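Local coordinates for uncharacterized protein HtdX (Mycobacterium tuberculosis, PDB 4OOB) that hydrates trans-2-enoyl-CoA thioesters and dehydrates (3R)-3-hydroxyacyl-CoA, accepting a broad range of chain lengths with a preference for C8 to C12, at residues Ile81-Glu94 and Leu103-Asn115. Numbering follows the deposited sequence.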
loop_
_atom_site.group_PDB
_atom_site.type_symbol
_atom_site.label_atom_id
_atom_site.label_comp_id
_atom_site.label_asym_id
_atom_site.label_seq_id
_atom_site.Cartn_x
_atom_site.Cartn_y
_atom_site.Cartn_z
ATOM N N ILE A 81 -3.063 -15.908 -6.078
ATOM C CA ILE A 81 -1.902 -16.644 -5.631
ATOM C C ILE A 81 -2.301 -17.464 -4.402
ATOM O O ILE A 81 -2.893 -16.945 -3.451
ATOM C CB ILE A 81 -0.762 -15.675 -5.272
ATOM C CG1 ILE A 81 -0.269 -14.958 -6.533
ATOM C CG2 ILE A 81 0.395 -16.418 -4.609
ATOM C CD1 ILE A 81 0.603 -13.766 -6.218
ATOM N N ALA A 82 -2.003 -18.756 -4.459
ATOM C CA ALA A 82 -2.345 -19.636 -3.380
ATOM C C ALA A 82 -1.343 -19.443 -2.243
ATOM O O ALA A 82 -0.181 -19.114 -2.437
ATOM C CB ALA A 82 -2.413 -21.098 -3.840
ATOM N N VAL A 83 -1.849 -19.575 -1.035
ATOM C CA VAL A 83 -1.029 -19.649 0.143
ATOM C C VAL A 83 0.036 -20.765 -0.039
ATOM O O VAL A 83 1.154 -20.662 0.451
ATOM C CB VAL A 83 -1.998 -19.877 1.309
ATOM C CG1 VAL A 83 -1.325 -20.443 2.533
ATOM C CG2 VAL A 83 -2.695 -18.571 1.623
ATOM N N THR A 84 -0.305 -21.809 -0.792
ATOM C CA THR A 84 0.594 -22.960 -1.023
ATOM C C THR A 84 1.589 -22.748 -2.156
ATOM O O THR A 84 2.485 -23.547 -2.320
ATOM C CB THR A 84 -0.199 -24.246 -1.325
ATOM O OG1 THR A 84 -1.059 -24.058 -2.460
ATOM C CG2 THR A 84 -1.068 -24.622 -0.150
ATOM N N ASP A 85 1.439 -21.672 -2.934
ATOM C CA ASP A 85 2.411 -21.328 -3.977
ATOM C C ASP A 85 3.749 -20.850 -3.412
ATOM O O ASP A 85 3.823 -20.281 -2.329
ATOM C CB ASP A 85 1.862 -20.235 -4.872
ATOM C CG ASP A 85 0.736 -20.699 -5.732
ATOM O OD1 ASP A 85 0.626 -21.913 -5.985
ATOM O OD2 ASP A 85 -0.028 -19.840 -6.202
ATOM N N ALA A 86 4.814 -21.125 -4.149
ATOM C CA ALA A 86 6.081 -20.411 -3.989
ATOM C C ALA A 86 6.109 -19.428 -5.177
ATOM O O ALA A 86 5.447 -19.709 -6.196
ATOM C CB ALA A 86 7.247 -21.391 -4.042
ATOM N N VAL A 87 6.813 -18.290 -5.074
ATOM C CA VAL A 87 6.743 -17.262 -6.151
ATOM C C VAL A 87 8.064 -16.767 -6.716
ATOM O O VAL A 87 9.039 -16.648 -5.996
ATOM C CB VAL A 87 5.910 -16.013 -5.735
ATOM C CG1 VAL A 87 4.469 -16.371 -5.507
ATOM C CG2 VAL A 87 6.491 -15.297 -4.540
ATOM N N GLY A 88 8.093 -16.491 -8.019
ATOM C CA GLY A 88 9.243 -15.810 -8.629
ATOM C C GLY A 88 8.998 -14.324 -8.443
ATOM O O GLY A 88 7.880 -13.859 -8.570
ATOM N N VAL A 89 10.029 -13.572 -8.125
ATOM C CA VAL A 89 9.893 -12.136 -7.936
ATOM C C VAL A 89 10.943 -11.406 -8.759
ATOM O O VAL A 89 12.120 -11.699 -8.705
ATOM C CB VAL A 89 10.050 -11.773 -6.439
ATOM C CG1 VAL A 89 9.901 -10.287 -6.204
ATOM C CG2 VAL A 89 9.031 -12.510 -5.608
ATOM N N ARG A 90 10.507 -10.423 -9.518
ATOM C CA ARG A 90 11.422 -9.513 -10.172
ATOM C C ARG A 90 10.945 -8.095 -9.905
ATOM O O ARG A 90 9.781 -7.827 -10.082
ATOM C CB ARG A 90 11.473 -9.765 -11.681
ATOM C CG ARG A 90 12.602 -9.010 -12.408
ATOM C CD ARG A 90 12.410 -9.020 -13.931
ATOM N NE ARG A 90 11.394 -10.029 -14.179
ATOM C CZ ARG A 90 10.219 -9.861 -14.792
ATOM N NH1 ARG A 90 9.903 -8.707 -15.435
ATOM N NH2 ARG A 90 9.386 -10.924 -14.803
ATOM N N VAL A 91 11.868 -7.203 -9.552
ATOM C CA VAL A 91 11.567 -5.795 -9.231
ATOM C C VAL A 91 12.423 -4.854 -10.050
ATOM O O VAL A 91 13.615 -5.110 -10.245
ATOM C CB VAL A 91 11.946 -5.449 -7.781
ATOM C CG1 VAL A 91 11.559 -4.003 -7.452
ATOM C CG2 VAL A 91 11.332 -6.427 -6.794
ATOM N N ARG A 92 11.866 -3.735 -10.492
ATOM C CA ARG A 92 12.724 -2.668 -10.992
ATOM C C ARG A 92 12.231 -1.275 -10.674
ATOM O O ARG A 92 11.033 -1.058 -10.407
ATOM C CB ARG A 92 13.036 -2.855 -12.477
ATOM C CG ARG A 92 11.843 -2.738 -13.398
ATOM C CD ARG A 92 11.809 -1.439 -14.199
ATOM N NE ARG A 92 11.971 -1.713 -15.616
ATOM C CZ ARG A 92 12.277 -0.837 -16.574
ATOM N NH1 ARG A 92 12.474 0.460 -16.335
ATOM N NH2 ARG A 92 12.387 -1.302 -17.813
ATOM N N ALA A 93 13.200 -0.359 -10.674
ATOM C CA ALA A 93 13.050 1.039 -10.348
ATOM C C ALA A 93 13.210 1.914 -11.564
ATOM O O ALA A 93 14.134 1.749 -12.312
ATOM C CB ALA A 93 14.097 1.442 -9.322
ATOM N N GLU A 94 12.359 2.906 -11.731
ATOM C CA GLU A 94 12.341 3.651 -12.963
ATOM C C GLU A 94 11.547 4.925 -12.747
ATOM O O GLU A 94 10.839 5.083 -11.737
ATOM C CB GLU A 94 11.701 2.770 -14.071
ATOM C CG GLU A 94 10.190 2.973 -14.291
ATOM C CD GLU A 94 9.464 1.832 -15.065
ATOM O OE1 GLU A 94 8.347 2.045 -15.591
ATOM O OE2 GLU A 94 9.979 0.697 -15.101
ATOM N N LEU A 103 11.222 13.640 -4.799
ATOM C CA LEU A 103 11.539 12.862 -5.968
ATOM C C LEU A 103 10.692 11.576 -5.912
ATOM O O LEU A 103 10.748 10.815 -4.952
ATOM C CB LEU A 103 13.029 12.556 -5.994
ATOM C CG LEU A 103 14.030 13.153 -7.004
ATOM C CD1 LEU A 103 13.611 14.454 -7.695
ATOM C CD2 LEU A 103 15.424 13.285 -6.418
ATOM N N LEU A 104 9.901 11.378 -6.961
ATOM C CA LEU A 104 9.079 10.218 -7.106
ATOM C C LEU A 104 9.897 9.217 -7.897
ATOM O O LEU A 104 10.596 9.590 -8.849
ATOM C CB LEU A 104 7.769 10.517 -7.885
ATOM C CG LEU A 104 6.870 11.633 -7.362
ATOM C CD1 LEU A 104 5.899 12.123 -8.441
ATOM C CD2 LEU A 104 6.058 11.139 -6.159
ATOM N N VAL A 105 9.736 7.954 -7.527
ATOM C CA VAL A 105 10.257 6.844 -8.307
ATOM C C VAL A 105 9.225 5.731 -8.348
ATOM O O VAL A 105 8.498 5.512 -7.375
ATOM C CB VAL A 105 11.549 6.303 -7.699
ATOM C CG1 VAL A 105 11.304 5.811 -6.263
ATOM C CG2 VAL A 105 12.088 5.191 -8.568
ATOM N N ASP A 106 9.183 5.006 -9.449
ATOM C CA ASP A 106 8.312 3.875 -9.572
ATOM C C ASP A 106 9.055 2.581 -9.308
ATOM O O ASP A 106 10.138 2.343 -9.844
ATOM C CB ASP A 106 7.723 3.805 -10.970
ATOM C CG ASP A 106 6.687 4.888 -11.271
ATOM O OD1 ASP A 106 6.133 5.598 -10.378
ATOM O OD2 ASP A 106 6.438 5.017 -12.477
ATOM N N LEU A 107 8.439 1.716 -8.495
ATOM C CA LEU A 107 8.994 0.376 -8.167
ATOM C C LEU A 107 8.056 -0.661 -8.724
ATOM O O LEU A 107 6.920 -0.729 -8.312
ATOM C CB LEU A 107 9.095 0.218 -6.666
ATOM C CG LEU A 107 10.333 0.751 -5.932
ATOM C CD1 LEU A 107 11.239 1.565 -6.792
ATOM C CD2 LEU A 107 9.976 1.518 -4.674
ATOM N N VAL A 108 8.521 -1.408 -9.726
ATOM C CA VAL A 108 7.632 -2.190 -10.581
ATOM C C VAL A 108 7.972 -3.634 -10.244
ATOM O O VAL A 108 9.135 -4.050 -10.357
ATOM C CB VAL A 108 7.881 -1.818 -12.061
ATOM C CG1 VAL A 108 7.048 -2.632 -13.020
ATOM C CG2 VAL A 108 7.619 -0.320 -12.288
ATOM N N THR A 109 6.978 -4.368 -9.750
ATOM C CA THR A 109 7.180 -5.727 -9.294
ATOM C C THR A 109 6.303 -6.734 -10.077
ATOM O O THR A 109 5.084 -6.521 -10.289
ATOM C CB THR A 109 6.928 -5.831 -7.777
ATOM O OG1 THR A 109 7.866 -5.010 -7.106
ATOM C CG2 THR A 109 7.144 -7.209 -7.248
ATOM N N ASN A 110 6.968 -7.815 -10.487
ATOM C CA ASN A 110 6.364 -8.953 -11.177
ATOM C C ASN A 110 6.519 -10.197 -10.295
ATOM O O ASN A 110 7.655 -10.644 -10.009
ATOM C CB ASN A 110 7.040 -9.194 -12.544
ATOM C CG ASN A 110 6.542 -8.225 -13.626
ATOM O OD1 ASN A 110 5.527 -8.479 -14.255
ATOM N ND2 ASN A 110 7.238 -7.091 -13.811
ATOM N N VAL A 111 5.368 -10.745 -9.892
ATOM C CA VAL A 111 5.289 -11.941 -9.070
ATOM C C VAL A 111 4.745 -13.110 -9.903
ATOM O O VAL A 111 3.611 -13.082 -10.389
ATOM C CB VAL A 111 4.392 -11.680 -7.849
ATOM C CG1 VAL A 111 4.107 -12.970 -7.064
ATOM C CG2 VAL A 111 5.023 -10.632 -6.949
ATOM N N SER A 112 5.577 -14.134 -10.075
ATOM C CA SER A 112 5.247 -15.265 -10.942
ATOM C C SER A 112 5.014 -16.541 -10.160
ATOM O O SER A 112 5.612 -16.758 -9.096
ATOM C CB SER A 112 6.369 -15.528 -11.922
ATOM O OG SER A 112 6.422 -14.447 -12.819
ATOM N N VAL A 113 4.124 -17.346 -10.720
ATOM C CA VAL A 113 3.905 -18.743 -10.370
ATOM C C VAL A 113 4.064 -19.555 -11.656
ATOM O O VAL A 113 3.381 -19.301 -12.675
ATOM C CB VAL A 113 2.511 -18.968 -9.787
ATOM C CG1 VAL A 113 2.272 -20.466 -9.535
ATOM C CG2 VAL A 113 2.362 -18.167 -8.496
ATOM N N GLY A 114 4.998 -20.503 -11.615
ATOM C CA GLY A 114 5.525 -21.122 -12.826
ATOM C C GLY A 114 6.253 -20.068 -13.619
ATOM O O GLY A 114 6.959 -19.233 -13.057
ATOM N N ASN A 115 6.076 -20.073 -14.925
ATOM C CA ASN A 115 6.645 -18.992 -15.707
ATOM C C ASN A 115 5.650 -17.921 -16.083
ATOM O O ASN A 115 5.996 -16.985 -16.806
ATOM C CB ASN A 115 7.382 -19.520 -16.935
ATOM C CG ASN A 115 8.877 -19.313 -16.824
ATOM O OD1 ASN A 115 9.399 -18.187 -16.954
ATOM N ND2 ASN A 115 9.576 -20.398 -16.551
#
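Arg90 sends CG away from its own N (chi1 -170°) and then bends sharply at chi3 (-14°), folding its guanidinium over Asn110, whose CG stands anti to the carbonyl carbon and so brings the amide alongside. The two segments belong to strands 86-99 and 102-113, an antiparallel beta hairpin of the hotdog fold. Guanidinium and amide planes lie 14° apart; Asn110 CB sits over one face of the guanidinium, 3.7 Å from Arg90 NH2. Arg90 NH1 and Asn110 ND2, two donors 3.5 Å apart, make no hydrogen bond, and the flat groups merely pack side by side. Asn110 OD1 is engaged by His120 of the next strand, 116-128.

Eight backbone bonds join the strands, two at each of the hydrogen-bonded pairs Gly88-Ser112, Arg90-Asn110, Arg92-Val108 and Glu94-Asp106. The bond from Asn110 N to Arg90 O is almost straight, whereas the one from Glu94 N to Asp106 O, at 3.0 Å, is more bent. Arg92, Val108 and Glu94 share the face of Arg90 and Asn110: Glu94 OE2 makes a salt bridge of 2.8 Å with Arg92 NH1, two residues back on the same strand, but of these charged groups only the carboxylate rests on Val108 CG2. Asp106 is buried, its OD1 held by Thr124 and Arg97 and its OD2 by Asn95.

On the other face Val91, Leu107, Thr109 and Val111 pack on helix 43-57, consistent with the long helix that a hotdog sheet wraps; Leu107 CD1 meets Ala93 CB at 3.8 Å. In the type I turn leading into the strand, Asp85 OD2 accepts the N-H of Ala82 from above the carboxylate plane and also pairs with Arg79. At this end Val111 CG1 touches both Val87 CG1, at 3.8 Å, and Ile81 CD1, at 3.7 Å.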